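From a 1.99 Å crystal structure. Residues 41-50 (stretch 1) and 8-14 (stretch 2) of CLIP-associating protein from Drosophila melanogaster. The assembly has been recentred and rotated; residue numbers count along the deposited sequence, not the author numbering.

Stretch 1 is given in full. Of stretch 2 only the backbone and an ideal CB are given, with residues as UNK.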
ATOM      1  N   SER A  41       0.955   3.816 -26.754  1.00 59.23           N
ATOM      2  CA  SER A  41       0.249   5.043 -26.388  1.00 65.60           C
ATOM      3  C   SER A  41      -0.981   4.742 -25.540  1.00 57.90           C
ATOM      4  O   SER A  41      -1.628   3.716 -25.734  1.00 58.60           O
ATOM      5  CB  SER A  41      -0.170   5.803 -27.648  1.00 72.12           C
ATOM      6  OG  SER A  41      -1.053   6.864 -27.340  1.00 74.51           O
ATOM      7  N   ILE A  42      -1.299   5.631 -24.600  1.00 57.31           N
ATOM      8  CA  ILE A  42      -2.510   5.473 -23.794  1.00 55.25           C
ATOM      9  C   ILE A  42      -3.628   6.396 -24.257  1.00 59.05           C
ATOM     10  O   ILE A  42      -4.547   6.709 -23.493  1.00 56.53           O
ATOM     11  CB  ILE A  42      -2.284   5.671 -22.279  1.00 52.02           C
ATOM     12  CG1 ILE A  42      -1.549   6.976 -21.999  1.00 48.69           C
ATOM     13  CG2 ILE A  42      -1.523   4.499 -21.685  1.00 60.78           C
ATOM     14  CD1 ILE A  42      -1.696   7.475 -20.603  1.00 51.48           C
ATOM     15  N   VAL A  43      -3.547   6.842 -25.507  1.00 58.26           N
ATOM     16  CA  VAL A  43      -4.670   7.543 -26.102  1.00 63.87           C
ATOM     17  C   VAL A  43      -5.878   6.620 -26.024  1.00 63.76           C
ATOM     18  O   VAL A  43      -5.766   5.425 -26.276  1.00 61.13           O
ATOM     19  CB  VAL A  43      -4.414   7.903 -27.577  1.00 68.94           C
ATOM     20  CG1 VAL A  43      -5.689   8.427 -28.221  1.00 69.86           C
ATOM     21  CG2 VAL A  43      -3.303   8.937 -27.690  1.00 71.34           C
ATOM     22  N   CYS A  44      -7.022   7.171 -25.647  1.00 65.03           N
ATOM     23  CA  CYS A  44      -8.278   6.437 -25.691  1.00 65.45           C
ATOM     24  C   CYS A  44      -9.430   7.436 -25.679  1.00 71.92           C
ATOM     25  O   CYS A  44      -9.210   8.647 -25.628  1.00 74.51           O
ATOM     26  CB  CYS A  44      -8.396   5.441 -24.529  1.00 62.60           C
ATOM     27  SG  CYS A  44      -8.431   6.173 -22.869  1.00 57.91           S
ATOM     28  N   THR A  45     -10.656   6.928 -25.715  1.00 72.29           N
ATOM     29  CA  THR A  45     -11.833   7.784 -25.712  1.00 74.25           C
ATOM     30  C   THR A  45     -11.989   8.503 -24.385  1.00 68.33           C
ATOM     31  O   THR A  45     -12.118   9.725 -24.345  1.00 66.64           O
ATOM     32  CB  THR A  45     -13.110   6.982 -25.995  1.00 77.57           C
ATOM     33  OG1 THR A  45     -13.120   6.578 -27.368  1.00 71.69           O
ATOM     34  CG2 THR A  45     -14.344   7.825 -25.706  1.00 81.18           C
ATOM     35  N   ASP A  46     -11.977   7.733 -23.304  1.00 67.99           N
ATOM     36  CA  ASP A  46     -12.137   8.275 -21.960  1.00 60.84           C
ATOM     37  C   ASP A  46     -11.436   7.346 -20.976  1.00 60.64           C
ATOM     38  O   ASP A  46     -11.797   6.176 -20.851  1.00 56.15           O
ATOM     39  CB  ASP A  46     -13.623   8.404 -21.615  1.00 65.02           C
ATOM     40  CG  ASP A  46     -13.869   9.174 -20.328  1.00 68.42           C
ATOM     41  OD1 ASP A  46     -12.966   9.211 -19.460  1.00 69.12           O
ATOM     42  OD2 ASP A  46     -14.981   9.736 -20.188  1.00 66.04           O
HETATM   43  N   MSE A  47     -10.425   7.874 -20.292  1.00 60.71           N
HETATM   44  CA  MSE A  47      -9.620   7.088 -19.358  1.00 56.53           C
HETATM   45  C   MSE A  47     -10.477   6.486 -18.250  1.00 57.09           C
HETATM   46  O   MSE A  47     -10.226   5.372 -17.794  1.00 52.44           O
HETATM   47  CB  MSE A  47      -8.504   7.951 -18.772  1.00 55.22           C
HETATM   48  CG  MSE A  47      -7.649   7.254 -17.725  1.00 52.13           C
HETATM   49 SE   MSE A  47      -6.792   5.623 -18.380  1.00 60.43          SE
HETATM   50  CE  MSE A  47      -5.521   6.414 -19.630  1.00 45.55           C
ATOM     51  N   GLY A  48     -11.501   7.225 -17.832  1.00 59.62           N
ATOM     52  CA  GLY A  48     -12.423   6.753 -16.816  1.00 55.34           C
ATOM     53  C   GLY A  48     -13.035   5.413 -17.171  1.00 52.07           C
ATOM     54  O   GLY A  48     -13.315   4.595 -16.297  1.00 52.59           O
ATOM     55  N   PHE A  49     -13.239   5.180 -18.464  1.00 49.60           N
ATOM     56  CA  PHE A  49     -13.789   3.911 -18.926  1.00 54.34           C
ATOM     57  C   PHE A  49     -12.865   2.745 -18.596  1.00 51.71           C
ATOM     58  O   PHE A  49     -13.324   1.652 -18.265  1.00 48.97           O
ATOM     59  CB  PHE A  49     -14.054   3.938 -20.433  1.00 65.22           C
ATOM     60  CG  PHE A  49     -15.293   4.685 -20.823  1.00 75.77           C
ATOM     61  CD1 PHE A  49     -16.512   4.387 -20.238  1.00 80.65           C
ATOM     62  CD2 PHE A  49     -15.246   5.665 -21.800  1.00 84.20           C
ATOM     63  CE1 PHE A  49     -17.656   5.068 -20.606  1.00 89.62           C
ATOM     64  CE2 PHE A  49     -16.385   6.348 -22.173  1.00 90.33           C
ATOM     65  CZ  PHE A  49     -17.592   6.049 -21.575  1.00 92.72           C
ATOM     66  N   LEU A  50     -11.560   2.970 -18.701  1.00 51.32           N
ATOM     67  CA  LEU A  50     -10.608   1.919 -18.369  1.00 45.22           C
ATOM     68  C   LEU A  50     -10.602   1.695 -16.867  1.00 44.41           C
ATOM     69  O   LEU A  50     -10.568   0.554 -16.403  1.00 45.94           O
ATOM     70  CB  LEU A  50      -9.204   2.254 -18.868  1.00 37.46           C
ATOM     71  CG  LEU A  50      -8.164   1.198 -18.483  1.00 42.58           C
ATOM     72  CD1 LEU A  50      -8.573  -0.167 -19.014  1.00 46.61           C
ATOM     73  CD2 LEU A  50      -6.784   1.582 -18.986  1.00 36.28           C
ATOM     74  N   UNK A   8      -4.983  -1.106 -29.145  1.00 52.20           N
ATOM     75  CA  UNK A   8      -4.930   0.133 -28.371  1.00 54.36           C
ATOM     76  C   UNK A   8      -5.850   0.090 -27.158  1.00 48.18           C
ATOM     77  O   UNK A   8      -6.595  -0.873 -26.958  1.00 48.20           O
ATOM     78  CB  UNK A   8      -5.301   1.323 -29.258  1.00 54.36           C
ATOM     79  N   UNK A   9      -5.796   1.142 -26.351  1.00 46.65           N
ATOM     80  CA  UNK A   9      -6.599   1.192 -25.133  1.00 56.05           C
ATOM     81  C   UNK A   9      -8.094   0.984 -25.389  1.00 53.45           C
ATOM     82  O   UNK A   9      -8.747   0.204 -24.695  1.00 48.24           O
ATOM     83  CB  UNK A   9      -6.384   2.535 -24.433  1.00 56.05           C
ATOM     84  N   UNK A  10      -8.632   1.670 -26.394  1.00 49.56           N
ATOM     85  CA  UNK A  10     -10.051   1.549 -26.707  1.00 46.23           C
ATOM     86  C   UNK A  10     -10.429   0.098 -26.982  1.00 53.18           C
ATOM     87  O   UNK A  10     -11.492  -0.367 -26.565  1.00 47.41           O
ATOM     88  CB  UNK A  10     -10.408   2.424 -27.910  1.00 46.23           C
ATOM     89  N   UNK A  11      -9.546  -0.615 -27.674  1.00 53.50           N
ATOM     90  CA  UNK A  11      -9.732  -2.032 -27.926  1.00 50.12           C
ATOM     91  C   UNK A  11      -9.848  -2.854 -26.650  1.00 50.99           C
ATOM     92  O   UNK A  11     -10.723  -3.713 -26.541  1.00 53.33           O
ATOM     93  CB  UNK A  11      -8.573  -2.561 -28.773  1.00 50.12           C
ATOM     94  N   UNK A  12      -8.961  -2.607 -25.686  1.00 48.89           N
ATOM     95  CA  UNK A  12      -9.037  -3.302 -24.407  1.00 49.21           C
ATOM     96  C   UNK A  12     -10.351  -2.973 -23.706  1.00 50.84           C
ATOM     97  O   UNK A  12     -11.065  -3.862 -23.250  1.00 51.58           O
ATOM     98  CB  UNK A  12      -7.849  -2.929 -23.519  1.00 49.21           C
ATOM     99  N   UNK A  13     -10.662  -1.683 -23.619  1.00 48.10           N
ATOM    100  CA  UNK A  13     -11.860  -1.224 -22.926  1.00 54.66           C
ATOM    101  C   UNK A  13     -13.126  -1.896 -23.471  1.00 62.27           C
ATOM    102  O   UNK A  13     -13.976  -2.351 -22.709  1.00 67.72           O
ATOM    103  CB  UNK A  13     -11.982   0.296 -23.046  1.00 54.66           C
ATOM    104  N   UNK A  14     -13.242  -1.964 -24.791  1.00 61.13           N
ATOM    105  CA  UNK A  14     -14.436  -2.529 -25.413  1.00 65.33           C
ATOM    106  C   UNK A  14     -14.620  -4.013 -25.094  1.00 64.54           C
ATOM    107  O   UNK A  14     -15.735  -4.471 -24.853  1.00 70.31           O
ATOM    108  CB  UNK A  14     -14.371  -2.334 -26.929  1.00 65.33           C
TER

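Position 8 comes right before a helix, with phi/psi of -147/176°. Its CA-to-CB bond runs sideways to stretch 1, and the ideal CB is 5.1 Å from Val43 O. The free amides of the first helical turn favour a short acceptor such as Asp, Asn, Ser or Thr. The residue is Asp8, the N-cap. Its OD2 accepts from the backbone N of position 11 at 2.9 Å.

Position 9 is helical and its CB points toward stretch 1. The ideal CB lies 3.5 Å from Val43 O and 3.5 Å from Cys44 CB. Beyond it are Ile42, the selenomethionine Met47 and Leu50, all apolar. A medium-sized aliphatic side chain suits this setting; Leu, Ile or Met could be considered. The residue is Leu9. Its CD1 lies 3.2 Å from Leu50 CD2, a tight contact, and 4.4 Å from Met47 CE. Its CB packs 3.6 Å from Cys44 CB. Both chi angles lie between wells. Its backbone joins the contact through a water, which accepts from Leu9 N (2.8 Å) and donates to Ser41 O (2.7 Å) and Val43 O (2.7 Å).

Position 10 has a sideways CB, 5.0 Å from both Cys44 CB and Thr45 OG1. Stretch 1 offers a donor here, the backbone N of Thr45, with the Thr45 hydroxyl close by. An acceptor on a short or medium arm would suit: Asp, Asn, Glu or Gln. The residue is Asp10. The end of its side chain comes nearer to stretch 1, and OD1 accepts from Thr45 N at 2.9 Å with an angle of 161°. A weak bond from Thr45 OG1 reaches the same OD1 at 3.3 Å. The contact thus ties the helix to the loop.

Position 11 is out of reach of stretch 1, which sets no demand on its side chain. Helical angles of -59/-46° allow most residues. It is Gly11, whose amide is held by the cap.

Position 12 points its CB toward stretch 1, but the nearest atom, Leu50 CD1, is 5.3 Å from the ideal CB. An apolar residue is plausible, and its size is not fixed by stretch 1. It is Phe12, and its ring leads away.

Position 13 points toward Phe49 CB (4.9 Å from the ideal CB) and Leu50 N (5.1 Å). Apolar side chains lie around it, so Ile, Leu, Val or Met would fit. It is Ile13. CG2 meets Phe49 CB at 3.9 Å, CG1 meets Leu50 CB at 4.0 Å, and CD1 reaches Cys44 CB at 4.1 Å.

Position 14 is out of reach, so many helix formers would do. It is Gln14.

Stretch 2, residues 8-14: DLDGFIQ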
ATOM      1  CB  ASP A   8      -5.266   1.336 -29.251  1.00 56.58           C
ATOM      2  CG  ASP A   8      -6.637   1.237 -29.864  1.00 56.24           C
ATOM      3  OD1 ASP A   8      -6.947   2.050 -30.759  1.00 65.58           O
ATOM      4  OD2 ASP A   8      -7.403   0.341 -29.455  1.00 51.43           O
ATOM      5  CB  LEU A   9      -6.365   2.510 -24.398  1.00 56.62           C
ATOM      6  CG  LEU A   9      -5.457   2.462 -23.173  1.00 59.68           C
ATOM      7  CD1 LEU A   9      -6.294   2.693 -21.941  1.00 71.38           C
ATOM      8  CD2 LEU A   9      -4.717   1.136 -23.075  1.00 53.84           C
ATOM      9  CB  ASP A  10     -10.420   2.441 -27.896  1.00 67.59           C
ATOM     10  CG  ASP A  10     -10.596   3.895 -27.495  1.00 70.02           C
ATOM     11  OD1 ASP A  10     -11.177   4.143 -26.416  1.00 74.69           O
ATOM     12  OD2 ASP A  10     -10.160   4.784 -28.256  1.00 69.17           O
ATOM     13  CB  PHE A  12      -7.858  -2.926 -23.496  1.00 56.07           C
ATOM     14  CG  PHE A  12      -6.580  -3.647 -23.825  1.00 56.86           C
ATOM     15  CD1 PHE A  12      -6.392  -4.964 -23.432  1.00 53.81           C
ATOM     16  CD2 PHE A  12      -5.562  -3.007 -24.517  1.00 56.33           C
ATOM     17  CE1 PHE A  12      -5.216  -5.632 -23.734  1.00 57.58           C
ATOM     18  CE2 PHE A  12      -4.384  -3.668 -24.821  1.00 56.72           C
ATOM     19  CZ  PHE A  12      -4.212  -4.983 -24.431  1.00 59.90           C
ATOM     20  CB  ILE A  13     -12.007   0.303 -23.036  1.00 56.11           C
ATOM     21  CG1 ILE A  13     -10.861   1.004 -22.298  1.00 57.34           C
ATOM     22  CG2 ILE A  13     -13.361   0.748 -22.499  1.00 61.32           C
ATOM     23  CD1 ILE A  13     -10.601   2.422 -22.773  1.00 53.73           C
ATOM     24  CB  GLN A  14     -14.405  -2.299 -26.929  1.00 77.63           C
ATOM     25  CG  GLN A  14     -14.465  -0.829 -27.314  1.00 86.16           C
ATOM     26  CD  GLN A  14     -13.893  -0.554 -28.689  1.00 98.03           C
ATOM     27  OE1 GLN A  14     -13.251  -1.416 -29.293  1.00104.37           O
ATOM     28  NE2 GLN A  14     -14.117   0.657 -29.192  1.00 98.76           N
TER
HETATM   29  O   HOH W   1      -4.127   3.309 -26.752  1.00 45.41           O
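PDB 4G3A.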